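Local coordinates for protein secreted in xylem 3 (Fusarium oxysporum, PDB 5OD4) that is a secreted fungal effector that probably suppresses plant immunity during infection and, as the avirulence protein Avr2, is itself recognised by plant immunity, at residues A[6-11]-A[80-85]. Residues are numbered along the deposited sequence; the frame is centred on the assembly and turned at random.
Sequences VFPGRR and EVRRIP
The carboxylate of E80 receives two successive backbone N-H groups of the N-terminal loop, V6 N on OE2 at 2.9 Å and F7 N on OE1 at 3.1 Å. Both bonds are nearly straight. F7 N uses the syn lone pair of OE1, whereas V6 N meets OE2 on its syn side but 20° out of the carboxylate plane. A glutamate suits the place because its chain, extended beyond CG with chi2 -178°, carries the acid across from the strand and offers one oxygen to each of two neighbouring amides. A water bridges F7 O to E80 OE1, donating to both, as a second link between loop and strand. The nearby carboxylate of E78 would tend to raise the proton affinity, while the N-H groups and the water offset this for E80.

The side chains of V6 and F7 flank the carboxylate oxygens. V6 CG1 sits 3.6 Å from E80 OE2 and also lies over the centre of one face of the F7 ring, a place suited to a branched methyl. The ring plane is turned 55° from the carboxylate, with CD2 approaching OE1 obliquely. Further along the strand R82 meets the loop: its CD lies 3.6 Å from P8 CD, which also sits over one face of the guanidinium. Arginine probably suits because its aliphatic part packs here while NH2 bonds to A92 O; proline offers a ring carbon, needs no N-H partner, and its cis peptide fits the tight bend that R10 N closes on V6 O.

The loop, tied nearby by the C5–C95 disulfide, is thereby fastened to strand 77-85, an inner strand of one antiparallel sheet of the Avr2 beta-sandwich, by side-chain carboxylate bonds to main-chain amides rather than by strand pairing.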
loop_
_atom_site.group_PDB
_atom_site.type_symbol
_atom_site.label_atom_id
_atom_site.label_comp_id
_atom_site.label_asym_id
_atom_site.label_seq_id
_atom_site.Cartn_x
_atom_site.Cartn_y
_atom_site.Cartn_z
ATOM N N VAL A 6 1.554 -12.392 4.419
ATOM C CA VAL A 6 0.923 -13.645 4.040
ATOM C C VAL A 6 0.944 -13.849 2.524
ATOM O O VAL A 6 0.850 -15.000 2.064
ATOM C CB VAL A 6 -0.475 -13.786 4.661
ATOM C CG1 VAL A 6 -1.504 -13.010 3.874
ATOM C CG2 VAL A 6 -0.849 -15.251 4.829
ATOM N N PHE A 7 1.049 -12.764 1.746
ATOM C CA PHE A 7 1.125 -12.836 0.294
ATOM C C PHE A 7 2.571 -12.524 -0.114
ATOM O O PHE A 7 3.176 -11.632 0.488
ATOM C CB PHE A 7 0.206 -11.789 -0.331
ATOM C CG PHE A 7 -1.221 -11.883 0.122
ATOM C CD1 PHE A 7 -2.013 -12.983 -0.241
ATOM C CD2 PHE A 7 -1.777 -10.906 0.947
ATOM C CE1 PHE A 7 -3.338 -13.062 0.167
ATOM C CE2 PHE A 7 -3.093 -10.998 1.366
ATOM C CZ PHE A 7 -3.878 -12.077 0.980
ATOM N N PRO A 8 3.137 -13.206 -1.106
ATOM C CA PRO A 8 2.480 -14.112 -2.061
ATOM C C PRO A 8 2.504 -15.572 -1.650
ATOM O O PRO A 8 2.206 -16.442 -2.493
ATOM C CB PRO A 8 3.301 -13.897 -3.347
ATOM C CG PRO A 8 4.680 -13.631 -2.812
ATOM C CD PRO A 8 4.457 -12.765 -1.616
ATOM N N GLY A 9 2.840 -15.883 -0.399
ATOM C CA GLY A 9 2.748 -17.280 0.011
ATOM C C GLY A 9 1.376 -17.883 -0.230
ATOM O O GLY A 9 1.277 -19.022 -0.717
ATOM N N ARG A 10 0.347 -17.132 0.142
ATOM C CA ARG A 10 -1.013 -17.424 -0.252
ATOM C C ARG A 10 -1.370 -16.669 -1.527
ATOM O O ARG A 10 -0.802 -15.624 -1.831
ATOM C CB ARG A 10 -1.995 -17.031 0.827
ATOM C CG ARG A 10 -1.989 -17.925 2.055
ATOM C CD ARG A 10 -3.138 -17.566 2.970
ATOM N NE ARG A 10 -3.117 -18.271 4.248
ATOM C CZ ARG A 10 -3.832 -17.883 5.294
ATOM N NH1 ARG A 10 -4.615 -16.821 5.229
ATOM N NH2 ARG A 10 -3.767 -18.587 6.425
ATOM N N ARG A 11 -2.358 -17.209 -2.236
ATOM C CA ARG A 11 -2.982 -16.589 -3.392
ATOM C C ARG A 11 -4.000 -15.543 -3.006
ATOM O O ARG A 11 -4.648 -15.675 -1.981
ATOM C CB ARG A 11 -3.720 -17.680 -4.238
ATOM C CG ARG A 11 -2.759 -18.640 -4.920
ATOM C CD ARG A 11 -3.453 -19.461 -5.979
ATOM N NE ARG A 11 -4.456 -18.671 -6.657
ATOM C CZ ARG A 11 -5.645 -19.081 -7.082
ATOM N NH1 ARG A 11 -6.027 -20.364 -7.047
ATOM N NH2 ARG A 11 -6.436 -18.162 -7.595
ATOM N N GLU A 80 -0.537 -5.059 2.774
ATOM C CA GLU A 80 0.878 -5.427 2.786
ATOM C C GLU A 80 1.621 -4.724 1.700
ATOM O O GLU A 80 1.140 -4.634 0.564
ATOM C CB GLU A 80 1.035 -6.952 2.631
ATOM C CG GLU A 80 0.354 -7.751 3.696
ATOM C CD GLU A 80 0.512 -9.256 3.606
ATOM O OE1 GLU A 80 1.038 -9.788 2.606
ATOM O OE2 GLU A 80 0.115 -9.916 4.609
ATOM N N VAL A 81 2.850 -4.320 2.020
ATOM C CA VAL A 81 3.794 -3.800 1.042
ATOM C C VAL A 81 5.049 -4.655 1.069
ATOM O O VAL A 81 5.678 -4.809 2.135
ATOM C CB VAL A 81 4.157 -2.330 1.302
ATOM C CG1 VAL A 81 5.195 -1.857 0.303
ATOM C CG2 VAL A 81 2.913 -1.464 1.271
ATOM N N ARG A 82 5.429 -5.176 -0.093
ATOM C CA ARG A 82 6.738 -5.785 -0.291
ATOM C C ARG A 82 7.590 -4.840 -1.123
ATOM O O ARG A 82 7.077 -4.054 -1.924
ATOM C CB ARG A 82 6.625 -7.140 -0.995
ATOM C CG ARG A 82 5.780 -8.114 -0.190
ATOM C CD ARG A 82 5.718 -9.507 -0.764
ATOM N NE ARG A 82 6.965 -10.184 -0.581
ATOM C CZ ARG A 82 7.876 -10.486 -1.508
ATOM N NH1 ARG A 82 7.794 -10.138 -2.765
ATOM N NH2 ARG A 82 8.895 -11.139 -1.080
ATOM N N ARG A 83 8.905 -4.904 -0.913
ATOM C CA ARG A 83 9.837 -4.127 -1.743
ATOM C C ARG A 83 10.813 -5.081 -2.415
ATOM O O ARG A 83 11.316 -6.024 -1.775
ATOM C CB ARG A 83 10.536 -3.027 -0.950
ATOM C CG ARG A 83 11.504 -3.499 0.122
ATOM C CD ARG A 83 12.170 -2.319 0.815
ATOM N NE ARG A 83 13.122 -2.765 1.814
ATOM C CZ ARG A 83 13.916 -1.974 2.517
ATOM N NH1 ARG A 83 13.944 -0.672 2.262
ATOM N NH2 ARG A 83 14.730 -2.473 3.433
ATOM N N ILE A 84 11.092 -4.824 -3.693
ATOM C CA ILE A 84 12.020 -5.655 -4.448
ATOM C C ILE A 84 13.118 -4.751 -4.971
ATOM O O ILE A 84 12.838 -3.782 -5.702
ATOM C CB ILE A 84 11.373 -6.420 -5.577
ATOM C CG1 ILE A 84 10.223 -7.274 -5.056
ATOM C CG2 ILE A 84 12.417 -7.317 -6.285
ATOM C CD1 ILE A 84 9.636 -8.216 -6.082
ATOM N N PRO A 85 14.391 -5.008 -4.608
ATOM C CA PRO A 85 15.531 -4.256 -5.141
ATOM C C PRO A 85 15.458 -4.131 -6.649
ATOM O O PRO A 85 15.271 -5.139 -7.300
ATOM C CB PRO A 85 16.729 -5.109 -4.687
ATOM C CG PRO A 85 16.289 -5.631 -3.341
ATOM C CD PRO A 85 14.836 -5.971 -3.567
HETATM O O HOH W 1 2.529 -8.915 0.477
#